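Local coordinates for protein phosphoserine aminotransferase (Bacillus circulans, PDB 2C0R) that catalyses the reversible, pyridoxal-phosphate-dependent transamination between phosphoserine and 3-phosphohydroxypyruvate, a step of serine biosynthesis, and also acts in pyridoxine 5'-phosphate biosynthesis, at residues A161-D164 / P169-G172; P222-L225 / T229-K232. The protein carries 1 engineered substitution. All coordinates share one frame; numbering follows the deposited sequence.

Contact 1. Residues A161-D164 / P169-G172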
# COMPACT_ATOMS: atom_id res chain seq x y z
N ALA A 161 -24.64 11.00 -13.99
CA ALA A 161 -24.26 10.75 -15.37
C ALA A 161 -23.01 11.58 -15.66
O ALA A 161 -22.74 12.57 -14.98
CB ALA A 161 -25.35 11.15 -16.35
N PHE A 162 -22.28 11.17 -16.67
CA PHE A 162 -20.98 11.71 -17.04
C PHE A 162 -21.04 12.28 -18.46
O PHE A 162 -21.80 11.81 -19.31
CB PHE A 162 -19.93 10.61 -16.95
CG PHE A 162 -19.96 9.95 -15.57
CD1 PHE A 162 -20.38 8.63 -15.46
CD2 PHE A 162 -19.57 10.66 -14.45
CE1 PHE A 162 -20.39 8.00 -14.23
CE2 PHE A 162 -19.63 10.01 -13.22
CZ PHE A 162 -20.06 8.70 -13.08
N PRO A 163 -20.20 13.29 -18.66
CA PRO A 163 -20.21 14.01 -19.94
C PRO A 163 -19.47 13.21 -21.00
O PRO A 163 -18.63 12.35 -20.73
CB PRO A 163 -19.39 15.26 -19.60
CG PRO A 163 -18.36 14.70 -18.65
CD PRO A 163 -19.18 13.80 -17.72
N ASP A 164 -19.80 13.53 -22.24
CA ASP A 164 -19.09 12.93 -23.36
C ASP A 164 -18.04 13.96 -23.79
O ASP A 164 -18.40 15.07 -24.15
CB ASP A 164 -20.04 12.54 -24.48
CG ASP A 164 -21.03 11.44 -24.16
OD1 ASP A 164 -20.66 10.41 -23.52
OD2 ASP A 164 -22.22 11.56 -24.55
N PRO A 169 -9.63 12.65 -23.17
CA PRO A 169 -9.90 11.60 -22.19
C PRO A 169 -10.63 12.12 -20.96
O PRO A 169 -10.21 13.08 -20.31
CB PRO A 169 -8.51 11.16 -21.74
CG PRO A 169 -7.54 11.66 -22.74
CD PRO A 169 -8.19 12.83 -23.40
N LEU A 170 -11.70 11.42 -20.60
CA LEU A 170 -12.38 11.66 -19.34
C LEU A 170 -11.79 10.77 -18.25
O LEU A 170 -11.61 9.55 -18.42
CB LEU A 170 -13.87 11.36 -19.48
CG LEU A 170 -14.72 11.54 -18.22
CD1 LEU A 170 -14.83 12.99 -17.78
CD2 LEU A 170 -16.12 10.96 -18.42
N ILE A 171 -11.49 11.41 -17.13
CA ILE A 171 -10.87 10.72 -15.98
C ILE A 171 -11.75 10.92 -14.76
O ILE A 171 -12.17 12.05 -14.49
CB ILE A 171 -9.46 11.25 -15.75
CG1 ILE A 171 -8.62 11.00 -17.01
CG2 ILE A 171 -8.83 10.65 -14.50
CD1 ILE A 171 -7.17 11.45 -16.85
N GLY A 172 -12.06 9.86 -14.03
CA GLY A 172 -12.99 9.96 -12.89
C GLY A 172 -12.35 9.38 -11.63
O GLY A 172 -11.93 8.24 -11.60
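In the mixed seven-stranded sheet of this class-V aminotransferase, Leu170 at the start of strand 170-173 packs against Phe162 and Pro163, in an extended part of the loop that leads from strand 157-158 to this strand. No hydrogen bond joins the two segments; the contact rests on the two methyls of one leucine. CG of Leu170 stands anti to the backbone N (chi1 179°), which carries its branched end toward the loop. Each methyl then has its own partners. CD1 meets the pyrrolidine ring at CG of Pro163, 4.0 Å away, the leucine and proline side chains crossing at about a right angle. CD2 lies 4.1 Å from CB of Phe162, so the phenylalanine touches the leucine through its methylene. Leu148 of the neighbouring strand 143-149 touches all three side chains and adds to this buried apolar patch, and Phe188 lies edge-to-face with the ring of Phe162. The loop is also held by Gln187, whose NE2 hydrogen-bonds to the carbonyl oxygen of Phe162 and to OD1 of Asp164. The strand runs on to Asp173, a residue of the cofactor site. The nearest approach between the segments is 3.7 Å, from CD2 of Leu170 to the carbonyl oxygen of Pro163.

Contact 2. Residues P222-L225 / T229-K232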
# COMPACT_ATOMS: atom_id res chain seq x y z
N PRO A 222 9.58 9.18 -12.49
CA PRO A 222 9.98 8.05 -11.64
C PRO A 222 9.27 6.81 -12.21
O PRO A 222 8.13 6.87 -12.62
CB PRO A 222 9.48 8.42 -10.24
CG PRO A 222 9.37 9.92 -10.28
CD PRO A 222 8.98 10.28 -11.69
N THR A 223 10.02 5.71 -12.21
CA THR A 223 9.49 4.44 -12.71
C THR A 223 8.14 4.13 -12.10
O THR A 223 7.21 3.70 -12.77
CB THR A 223 10.49 3.29 -12.42
OG1 THR A 223 11.73 3.64 -13.05
CG2 THR A 223 9.99 1.96 -13.00
N MET A 224 8.10 4.27 -10.78
CA MET A 224 6.86 3.89 -10.08
C MET A 224 5.73 4.87 -10.34
O MET A 224 4.62 4.60 -9.87
CB MET A 224 7.18 3.80 -8.58
CG MET A 224 8.09 2.61 -8.29
SD MET A 224 7.39 1.03 -8.74
CE MET A 224 5.98 1.00 -7.59
N LEU A 225 5.98 5.97 -11.02
CA LEU A 225 4.92 6.92 -11.31
C LEU A 225 4.57 6.96 -12.78
O LEU A 225 3.87 7.87 -13.22
CB LEU A 225 5.29 8.31 -10.79
CG LEU A 225 4.97 8.40 -9.29
CD1 LEU A 225 5.66 9.67 -8.80
CD2 LEU A 225 3.48 8.39 -9.00
N THR A 229 4.69 1.34 -16.48
CA THR A 229 5.32 0.38 -15.54
C THR A 229 4.32 -0.65 -15.05
O THR A 229 4.64 -1.82 -14.86
CB THR A 229 5.88 1.13 -14.32
OG1 THR A 229 6.88 2.00 -14.85
CG2 THR A 229 6.46 0.16 -13.26
N TYR A 230 3.10 -0.20 -14.74
CA TYR A 230 2.04 -1.11 -14.24
C TYR A 230 1.47 -1.90 -15.39
O TYR A 230 1.24 -3.10 -15.22
CB TYR A 230 0.97 -0.32 -13.46
CG TYR A 230 1.60 0.36 -12.27
CD1 TYR A 230 2.19 1.61 -12.33
CD2 TYR A 230 1.61 -0.29 -11.03
CE1 TYR A 230 2.76 2.21 -11.24
CE2 TYR A 230 2.19 0.30 -9.91
CZ TYR A 230 2.76 1.55 -10.03
OH TYR A 230 3.34 2.15 -8.93
N VAL A 231 1.26 -1.25 -16.56
CA VAL A 231 0.65 -1.99 -17.64
C VAL A 231 1.58 -3.10 -18.11
O VAL A 231 1.20 -4.25 -18.22
CB VAL A 231 0.27 -1.08 -18.82
CG1 VAL A 231 -0.21 -1.93 -19.99
CG2 VAL A 231 -0.77 -0.05 -18.37
N LYS A 232 2.83 -2.75 -18.40
CA LYS A 232 3.76 -3.69 -19.02
C LYS A 232 4.12 -4.82 -18.07
O LYS A 232 4.51 -5.87 -18.53
CB LYS A 232 5.04 -2.93 -19.43
CG LYS A 232 4.70 -1.95 -20.57
CD LYS A 232 5.94 -1.18 -21.02
CE LYS A 232 5.68 -0.69 -22.47
NZ LYS A 232 4.18 -0.79 -22.67
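The backbone of 222-225 makes a short 3-10 turn, Leu225 N bonding to Pro222 O at 2.8 Å, and faces the helical segment 229-232 with the CA atoms of Thr223 and Thr229 6.5 Å apart. Two helix side chains bind successive carbonyls of this turn. OG1 of Thr229 donates to Thr223 O at 2.7 Å, tilted 24° from the carbonyl plane. The threonine side chains cross nearly at right angles, and CG2 of Thr223 lies 3.6 Å from OG1 of Thr229. The second bond is flatter: OH of Tyr230 donates to Met224 O at 2.9 Å, in the carbonyl plane and on a lone pair (C=O...donor angle 134°), and the same oxygen sits at the edge of the ring, in its plane. The turn forms part of the dimer interface of this fold-type I enzyme: Thr223 OG1 hydrogen-bonds to Glu110 of the second subunit, and Leu225 packs on Leu225 of that subunit. Bent at its second and third torsions, the Met224 chain swings its methyl back to the tyrosine, CE lying 3.2 Å from OH of Tyr230. A phenylalanine in place of Tyr230 would probably leave the Met224 carbonyl without this donor and the methyl of Met224 less closely packed. Leu71 and Ile73 of strand 68-73 also touch the tyrosine, while Met224 touches Asn238, a cofactor-binding residue.

Overall arrangement
Contact 1 comes wholly before contact 2 in the sequence, and both belong to the class-V aminotransferase fold. Their centres are 24 Å apart and their nearest atoms about 12 Å, so they do not touch. Contact 1 is built on strand 170-173 inside the mixed sheet, whereas contact 2 packs beside strand 68-73, at one margin of that sheet within the chain; strands 190-194 and 205-210 lie between the two strands. Helix 76-88 is common to both, touching Ile171 through Ile84 and Phe88, and Leu225 and Tyr230 through Met83. Contact 1 thus belongs to the interior of one subunit, contact 2 to its border with the second.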